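Long-range contact in putative hemin transport system, substrate-binding protein (Burkholderia cenocepacia J2315, PDB 5GIZ), which binds heme in the periplasm and probably passes it to an inner-membrane transporter for uptake: residues 18-30 and 111-124. Residues are numbered along the deposited sequence; the frame is centred on the assembly and turned at random.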
ATOM      1  N   THR A  18      -3.525  -4.040  -9.949  1.00 13.44           N
ATOM      2  CA  THR A  18      -3.040  -3.743 -11.283  1.00 14.71           C
ATOM      3  C   THR A  18      -3.587  -4.730 -12.300  1.00 15.29           C
ATOM      4  O   THR A  18      -4.143  -4.347 -13.333  1.00 16.86           O
ATOM      5  CB  THR A  18      -1.518  -3.762 -11.255  1.00 14.98           C
ATOM      6  OG1 THR A  18      -1.002  -2.774 -10.340  1.00 16.10           O
ATOM      7  CG2 THR A  18      -0.908  -3.489 -12.641  1.00 15.93           C
ATOM      8  N   ALA A  19      -3.493  -6.009 -11.970  1.00 15.77           N
ATOM      9  CA  ALA A  19      -4.036  -7.008 -12.866  1.00 17.05           C
ATOM     10  C   ALA A  19      -5.501  -6.807 -13.148  1.00 17.77           C
ATOM     11  O   ALA A  19      -5.948  -6.829 -14.300  1.00 19.35           O
ATOM     12  CB  ALA A  19      -3.789  -8.396 -12.338  1.00 16.73           C
ATOM     13  N   PHE A  20      -6.301  -6.606 -12.106  1.00 16.64           N
ATOM     14  CA  PHE A  20      -7.716  -6.450 -12.346  1.00 17.12           C
ATOM     15  C   PHE A  20      -7.992  -5.188 -13.129  1.00 17.56           C
ATOM     16  O   PHE A  20      -8.912  -5.193 -13.918  1.00 20.26           O
ATOM     17  CB  PHE A  20      -8.550  -6.558 -11.046  1.00 16.52           C
ATOM     18  CG  PHE A  20      -8.735  -7.973 -10.563  1.00 16.42           C
ATOM     19  CD1 PHE A  20      -9.479  -8.875 -11.265  1.00 18.96           C
ATOM     20  CD2 PHE A  20      -8.083  -8.403  -9.448  1.00 15.59           C
ATOM     21  CE1 PHE A  20      -9.602 -10.198 -10.829  1.00 17.86           C
ATOM     22  CE2 PHE A  20      -8.253  -9.688  -8.971  1.00 15.68           C
ATOM     23  CZ  PHE A  20      -8.949 -10.598  -9.687  1.00 17.11           C
ATOM     24  N   ALA A  21      -7.193  -4.120 -12.936  1.00 16.53           N
ATOM     25  CA  ALA A  21      -7.412  -2.828 -13.594  1.00 17.33           C
ATOM     26  C   ALA A  21      -7.161  -2.887 -15.117  1.00 19.19           C
ATOM     27  O   ALA A  21      -7.624  -2.031 -15.852  1.00 20.47           O
ATOM     28  CB  ALA A  21      -6.524  -1.763 -12.954  1.00 17.68           C
ATOM     29  N   LEU A  22      -6.415  -3.879 -15.561  1.00 19.41           N
ATOM     30  CA  LEU A  22      -6.141  -4.067 -16.984  1.00 21.69           C
ATOM     31  C   LEU A  22      -7.314  -4.656 -17.751  1.00 26.43           C
ATOM     32  O   LEU A  22      -7.414  -4.420 -18.955  1.00 32.21           O
ATOM     33  CB  LEU A  22      -4.893  -4.942 -17.210  1.00 20.55           C
ATOM     34  CG  LEU A  22      -3.586  -4.311 -16.714  1.00 20.26           C
ATOM     35  CD1 LEU A  22      -2.510  -5.370 -16.531  1.00 20.90           C
ATOM     36  CD2 LEU A  22      -3.125  -3.252 -17.708  1.00 20.63           C
ATOM     37  N   GLY A  23      -8.186  -5.415 -17.095  1.00 29.09           N
ATOM     38  CA  GLY A  23      -9.429  -5.880 -17.748  1.00 35.23           C
ATOM     39  C   GLY A  23     -10.097  -7.083 -17.113  1.00 40.13           C
ATOM     40  O   GLY A  23     -10.359  -8.073 -17.790  1.00 44.07           O
ATOM     41  N   GLY A  24     -10.373  -7.015 -15.812  1.00 41.97           N
ATOM     42  CA  GLY A  24     -11.197  -8.034 -15.159  1.00 43.93           C
ATOM     43  C   GLY A  24     -10.569  -9.362 -14.767  1.00 46.02           C
ATOM     44  O   GLY A  24      -9.359  -9.623 -14.964  1.00 46.75           O
ATOM     45  N   ALA A  25     -11.433 -10.218 -14.225  1.00 44.12           N
ATOM     46  CA  ALA A  25     -11.034 -11.462 -13.553  1.00 45.84           C
ATOM     47  C   ALA A  25     -10.401 -12.485 -14.480  1.00 45.84           C
ATOM     48  O   ALA A  25      -9.388 -13.141 -14.116  1.00 34.54           O
ATOM     49  CB  ALA A  25     -12.236 -12.068 -12.834  1.00 48.85           C
ATOM     50  N   GLU A  26     -11.037 -12.616 -15.647  1.00 47.24           N
ATOM     51  CA  GLU A  26     -10.546 -13.427 -16.748  1.00 50.68           C
ATOM     52  C   GLU A  26     -10.770 -12.780 -18.125  1.00 53.02           C
ATOM     53  O   GLU A  26     -11.842 -12.229 -18.426  1.00 53.38           O
ATOM     54  CB  GLU A  26     -11.116 -14.838 -16.707  1.00 53.10           C
ATOM     55  CG  GLU A  26     -12.587 -15.044 -16.409  1.00 55.56           C
ATOM     56  CD  GLU A  26     -12.932 -16.536 -16.381  1.00 58.59           C
ATOM     57  OE1 GLU A  26     -12.588 -17.246 -17.350  1.00 58.10           O
ATOM     58  OE2 GLU A  26     -13.536 -17.016 -15.394  1.00 60.10           O
ATOM     59  N   THR A  27      -9.720 -12.845 -18.937  1.00 52.15           N
ATOM     60  CA  THR A  27      -9.713 -12.297 -20.282  1.00 50.87           C
ATOM     61  C   THR A  27      -9.418 -13.449 -21.230  1.00 49.61           C
ATOM     62  O   THR A  27      -9.381 -14.608 -20.805  1.00 48.31           O
ATOM     63  CB  THR A  27      -8.632 -11.199 -20.427  1.00 51.06           C
ATOM     64  OG1 THR A  27      -7.324 -11.799 -20.463  1.00 50.39           O
ATOM     65  CG2 THR A  27      -8.734 -10.195 -19.285  1.00 49.45           C
ATOM     66  N   PRO A  28      -9.217 -13.152 -22.521  1.00 42.43           N
ATOM     67  CA  PRO A  28      -8.795 -14.275 -23.342  1.00 41.01           C
ATOM     68  C   PRO A  28      -7.397 -14.812 -22.955  1.00 38.35           C
ATOM     69  O   PRO A  28      -7.167 -16.002 -23.074  1.00 39.06           O
ATOM     70  CB  PRO A  28      -8.815 -13.695 -24.766  1.00 42.65           C
ATOM     71  CG  PRO A  28      -9.835 -12.601 -24.702  1.00 43.51           C
ATOM     72  CD  PRO A  28      -9.666 -12.004 -23.334  1.00 43.25           C
ATOM     73  N   ARG A  29      -6.498 -13.956 -22.463  1.00 34.62           N
ATOM     74  CA  ARG A  29      -5.102 -14.363 -22.263  1.00 31.78           C
ATOM     75  C   ARG A  29      -4.817 -14.955 -20.885  1.00 26.69           C
ATOM     76  O   ARG A  29      -3.775 -15.584 -20.698  1.00 23.85           O
ATOM     77  CB  ARG A  29      -4.116 -13.190 -22.493  1.00 35.05           C
ATOM     78  CG  ARG A  29      -4.329 -12.302 -23.730  1.00 40.53           C
ATOM     79  CD  ARG A  29      -3.609 -12.731 -25.008  1.00 46.09           C
ATOM     80  NE  ARG A  29      -2.293 -13.332 -24.774  1.00 49.87           N
ATOM     81  CZ  ARG A  29      -2.014 -14.637 -24.823  1.00 53.52           C
ATOM     82  NH1 ARG A  29      -2.951 -15.544 -25.112  1.00 58.66           N
ATOM     83  NH2 ARG A  29      -0.774 -15.047 -24.574  1.00 53.72           N
ATOM     84  N   TYR A  30      -5.692 -14.741 -19.905  1.00 22.40           N
ATOM     85  CA  TYR A  30      -5.370 -15.192 -18.542  1.00 21.77           C
ATOM     86  C   TYR A  30      -6.579 -15.136 -17.635  1.00 19.20           C
ATOM     87  O   TYR A  30      -7.549 -14.425 -17.901  1.00 19.47           O
ATOM     88  CB  TYR A  30      -4.259 -14.327 -17.905  1.00 21.32           C
ATOM     89  CG  TYR A  30      -4.657 -12.878 -17.805  1.00 22.62           C
ATOM     90  CD1 TYR A  30      -5.383 -12.400 -16.725  1.00 22.99           C
ATOM     91  CD2 TYR A  30      -4.351 -11.996 -18.831  1.00 23.48           C
ATOM     92  CE1 TYR A  30      -5.764 -11.080 -16.660  1.00 23.98           C
ATOM     93  CE2 TYR A  30      -4.718 -10.682 -18.774  1.00 23.10           C
ATOM     94  CZ  TYR A  30      -5.415 -10.212 -17.694  1.00 24.90           C
ATOM     95  OH  TYR A  30      -5.798  -8.880 -17.667  1.00 26.64           O
ATOM     96  N   VAL A 111       3.282  -5.765 -15.226  1.00 14.87           N
ATOM     97  CA  VAL A 111       2.226  -6.741 -15.118  1.00 14.83           C
ATOM     98  C   VAL A 111       1.598  -6.892 -16.534  1.00 15.35           C
ATOM     99  O   VAL A 111       1.358  -7.987 -16.984  1.00 15.69           O
ATOM    100  CB  VAL A 111       1.171  -6.315 -14.059  1.00 14.66           C
ATOM    101  CG1 VAL A 111      -0.103  -7.152 -14.198  1.00 14.72           C
ATOM    102  CG2 VAL A 111       1.786  -6.430 -12.667  1.00 14.76           C
ATOM    103  N   ALA A 112       1.379  -5.780 -17.260  1.00 16.01           N
ATOM    104  CA  ALA A 112       0.766  -5.902 -18.591  1.00 17.25           C
ATOM    105  C   ALA A 112       1.655  -6.732 -19.558  1.00 18.24           C
ATOM    106  O   ALA A 112       1.146  -7.543 -20.358  1.00 19.38           O
ATOM    107  CB  ALA A 112       0.487  -4.523 -19.178  1.00 17.06           C
ATOM    108  N   GLN A 113       2.971  -6.559 -19.444  1.00 18.88           N
ATOM    109  CA  GLN A 113       3.913  -7.371 -20.215  1.00 20.48           C
ATOM    110  C   GLN A 113       3.805  -8.847 -19.854  1.00 19.80           C
ATOM    111  O   GLN A 113       3.699  -9.695 -20.748  1.00 20.34           O
ATOM    112  CB  GLN A 113       5.358  -6.937 -19.975  1.00 23.15           C
ATOM    113  CG  GLN A 113       6.411  -7.877 -20.619  1.00 27.14           C
ATOM    114  CD  GLN A 113       6.356  -7.969 -22.137  1.00 32.24           C
ATOM    115  OE1 GLN A 113       6.687  -9.016 -22.724  1.00 37.03           O
ATOM    116  NE2 GLN A 113       5.967  -6.880 -22.791  1.00 36.20           N
ATOM    117  N   ALA A 114       3.830  -9.152 -18.544  1.00 18.74           N
ATOM    118  CA  ALA A 114       3.808 -10.535 -18.073  1.00 19.24           C
ATOM    119  C   ALA A 114       2.548 -11.247 -18.533  1.00 19.38           C
ATOM    120  O   ALA A 114       2.575 -12.453 -18.806  1.00 20.25           O
ATOM    121  CB  ALA A 114       3.919 -10.593 -16.560  1.00 18.23           C
ATOM    122  N   LEU A 115       1.446 -10.496 -18.609  1.00 18.99           N
ATOM    123  CA  LEU A 115       0.110 -11.017 -18.970  1.00 19.69           C
ATOM    124  C   LEU A 115      -0.190 -10.949 -20.484  1.00 21.30           C
ATOM    125  O   LEU A 115      -1.266 -11.357 -20.911  1.00 20.36           O
ATOM    126  CB  LEU A 115      -0.984 -10.297 -18.176  1.00 19.44           C
ATOM    127  CG  LEU A 115      -0.955 -10.515 -16.657  1.00 19.40           C
ATOM    128  CD1 LEU A 115      -2.076  -9.715 -16.018  1.00 18.37           C
ATOM    129  CD2 LEU A 115      -1.055 -11.980 -16.266  1.00 20.40           C
ATOM    130  N   ASP A 116       0.778 -10.447 -21.240  1.00 21.74           N
ATOM    131  CA  ASP A 116       0.699 -10.299 -22.701  1.00 24.38           C
ATOM    132  C   ASP A 116      -0.506  -9.460 -23.082  1.00 24.78           C
ATOM    133  O   ASP A 116      -1.276  -9.782 -24.009  1.00 26.30           O
ATOM    134  CB  ASP A 116       0.687 -11.677 -23.358  1.00 26.60           C
ATOM    135  CG  ASP A 116       0.823 -11.618 -24.853  1.00 28.81           C
ATOM    136  OD1 ASP A 116       1.471 -10.703 -25.425  1.00 30.71           O
ATOM    137  OD2 ASP A 116       0.279 -12.565 -25.467  1.00 31.81           O
ATOM    138  N   VAL A 117      -0.681  -8.366 -22.341  1.00 23.73           N
ATOM    139  CA  VAL A 117      -1.696  -7.383 -22.693  1.00 23.88           C
ATOM    140  C   VAL A 117      -1.087  -5.985 -22.766  1.00 25.15           C
ATOM    141  O   VAL A 117      -1.499  -5.072 -22.049  1.00 21.66           O
ATOM    142  CB  VAL A 117      -2.910  -7.433 -21.755  1.00 23.48           C
ATOM    143  CG1 VAL A 117      -3.707  -8.722 -21.979  1.00 24.47           C
ATOM    144  CG2 VAL A 117      -2.519  -7.309 -20.264  1.00 22.68           C
ATOM    145  N   ARG A 118      -0.111  -5.814 -23.657  1.00 27.16           N
ATOM    146  CA  ARG A 118       0.563  -4.522 -23.856  1.00 29.69           C
ATOM    147  C   ARG A 118      -0.402  -3.348 -24.079  1.00 27.77           C
ATOM    148  O   ARG A 118      -0.247  -2.328 -23.446  1.00 24.65           O
ATOM    149  CB  ARG A 118       1.580  -4.636 -25.008  1.00 34.91           C
ATOM    150  CG  ARG A 118       1.842  -3.360 -25.820  1.00 40.21           C
ATOM    151  CD  ARG A 118       2.699  -3.672 -27.048  1.00 46.16           C
ATOM    152  NE  ARG A 118       1.883  -4.012 -28.217  1.00 51.68           N
ATOM    153  CZ  ARG A 118       1.310  -3.117 -29.019  1.00 56.68           C
ATOM    154  NH1 ARG A 118       1.451  -1.818 -28.780  1.00 59.62           N
ATOM    155  NH2 ARG A 118       0.591  -3.512 -30.067  1.00 57.58           N
ATOM    156  N   ASP A 119      -1.374  -3.492 -24.967  1.00 28.25           N
ATOM    157  CA  ASP A 119      -2.328  -2.403 -25.263  1.00 27.52           C
ATOM    158  C   ASP A 119      -3.141  -1.945 -24.023  1.00 25.59           C
ATOM    159  O   ASP A 119      -3.284  -0.753 -23.779  1.00 25.04           O
ATOM    160  CB  ASP A 119      -3.283  -2.802 -26.391  1.00 30.60           C
ATOM    161  CG  ASP A 119      -2.635  -2.715 -27.788  1.00 31.72           C
ATOM    162  OD1 ASP A 119      -1.468  -2.279 -27.920  1.00 33.17           O
ATOM    163  OD2 ASP A 119      -3.323  -3.098 -28.763  1.00 35.50           O
ATOM    164  N   ALA A 120      -3.654  -2.903 -23.270  1.00 23.49           N
ATOM    165  CA  ALA A 120      -4.357  -2.621 -22.014  1.00 21.34           C
ATOM    166  C   ALA A 120      -3.409  -1.867 -21.066  1.00 19.22           C
ATOM    167  O   ALA A 120      -3.814  -0.910 -20.377  1.00 18.91           O
ATOM    168  CB  ALA A 120      -4.846  -3.906 -21.382  1.00 21.12           C
ATOM    169  N   GLY A 121      -2.165  -2.318 -20.989  1.00 18.01           N
ATOM    170  CA  GLY A 121      -1.159  -1.612 -20.165  1.00 16.73           C
ATOM    171  C   GLY A 121      -0.968  -0.155 -20.571  1.00 17.00           C
ATOM    172  O   GLY A 121      -0.936   0.779 -19.764  1.00 16.25           O
ATOM    173  N   ALA A 122      -0.832   0.060 -21.869  1.00 17.92           N
ATOM    174  CA  ALA A 122      -0.653   1.398 -22.303  1.00 18.66           C
ATOM    175  C   ALA A 122      -1.881   2.291 -22.003  1.00 17.68           C
ATOM    176  O   ALA A 122      -1.749   3.447 -21.652  1.00 16.85           O
ATOM    177  CB  ALA A 122      -0.357   1.397 -23.784  1.00 19.35           C
ATOM    178  N   ALA A 123      -3.084   1.719 -22.117  1.00 18.17           N
ATOM    179  CA  ALA A 123      -4.305   2.498 -21.828  1.00 17.96           C
ATOM    180  C   ALA A 123      -4.405   2.838 -20.348  1.00 16.89           C
ATOM    181  O   ALA A 123      -4.734   3.948 -19.973  1.00 17.52           O
ATOM    182  CB  ALA A 123      -5.529   1.730 -22.279  1.00 18.79           C
ATOM    183  N   LEU A 124      -4.130   1.834 -19.535  1.00 15.69           N
ATOM    184  CA  LEU A 124      -4.147   2.049 -18.068  1.00 14.90           C
ATOM    185  C   LEU A 124      -3.093   3.084 -17.668  1.00 14.64           C
ATOM    186  O   LEU A 124      -3.345   3.956 -16.846  1.00 14.43           O
ATOM    187  CB  LEU A 124      -3.900   0.757 -17.329  1.00 14.89           C
ATOM    188  CG  LEU A 124      -3.840   0.821 -15.793  1.00 14.69           C
ATOM    189  CD1 LEU A 124      -5.087   1.502 -15.197  1.00 15.05           C
ATOM    190  CD2 LEU A 124      -3.622  -0.549 -15.173  1.00 14.63           C
TER
HETATM  191  O   HOH W   1      -1.234 -14.282 -20.379  1.00 24.72           O
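L22 pushes its forked end between two helices, seated as a knob in the hole formed by A112, A120, G121 and L124. G121 has no side chain, and L22 CD2 rests on its backbone, 3.5 Å from G121 N, while CD1 turns the other way to meet V111 CG1 at 3.8 Å. L124 crosses L22 at about a right angle, and its CD2 also reaches A21 CB. Helix 13-23 follows the first strand of the N-terminal lobe's parallel sheet, and 118-141 is the long helix linking the two lobes, as in binding proteins for siderophores, vitamin B12 and heme; the axes of 18-23 and 118-124 cross at 98°. Helix 101-114 ends in a Schellman motif at D116. Just before it, L115 lays CD1 over one face of the Y30 ring, 3.9 Å from the centroid, as a CH-pi contact; V117 CG1 sits at the ring's edge, and T27 OG1 lies over the opposite face. R29, its chain bent at chi2 and chi3, brings NE and NH2 both 2.8 Å from D116 OD2. Sharing one oxygen bends these salt-bridge bonds to 128° and 124°, so both are weak. A water also links R29 O to L115 O, weakly at the latter.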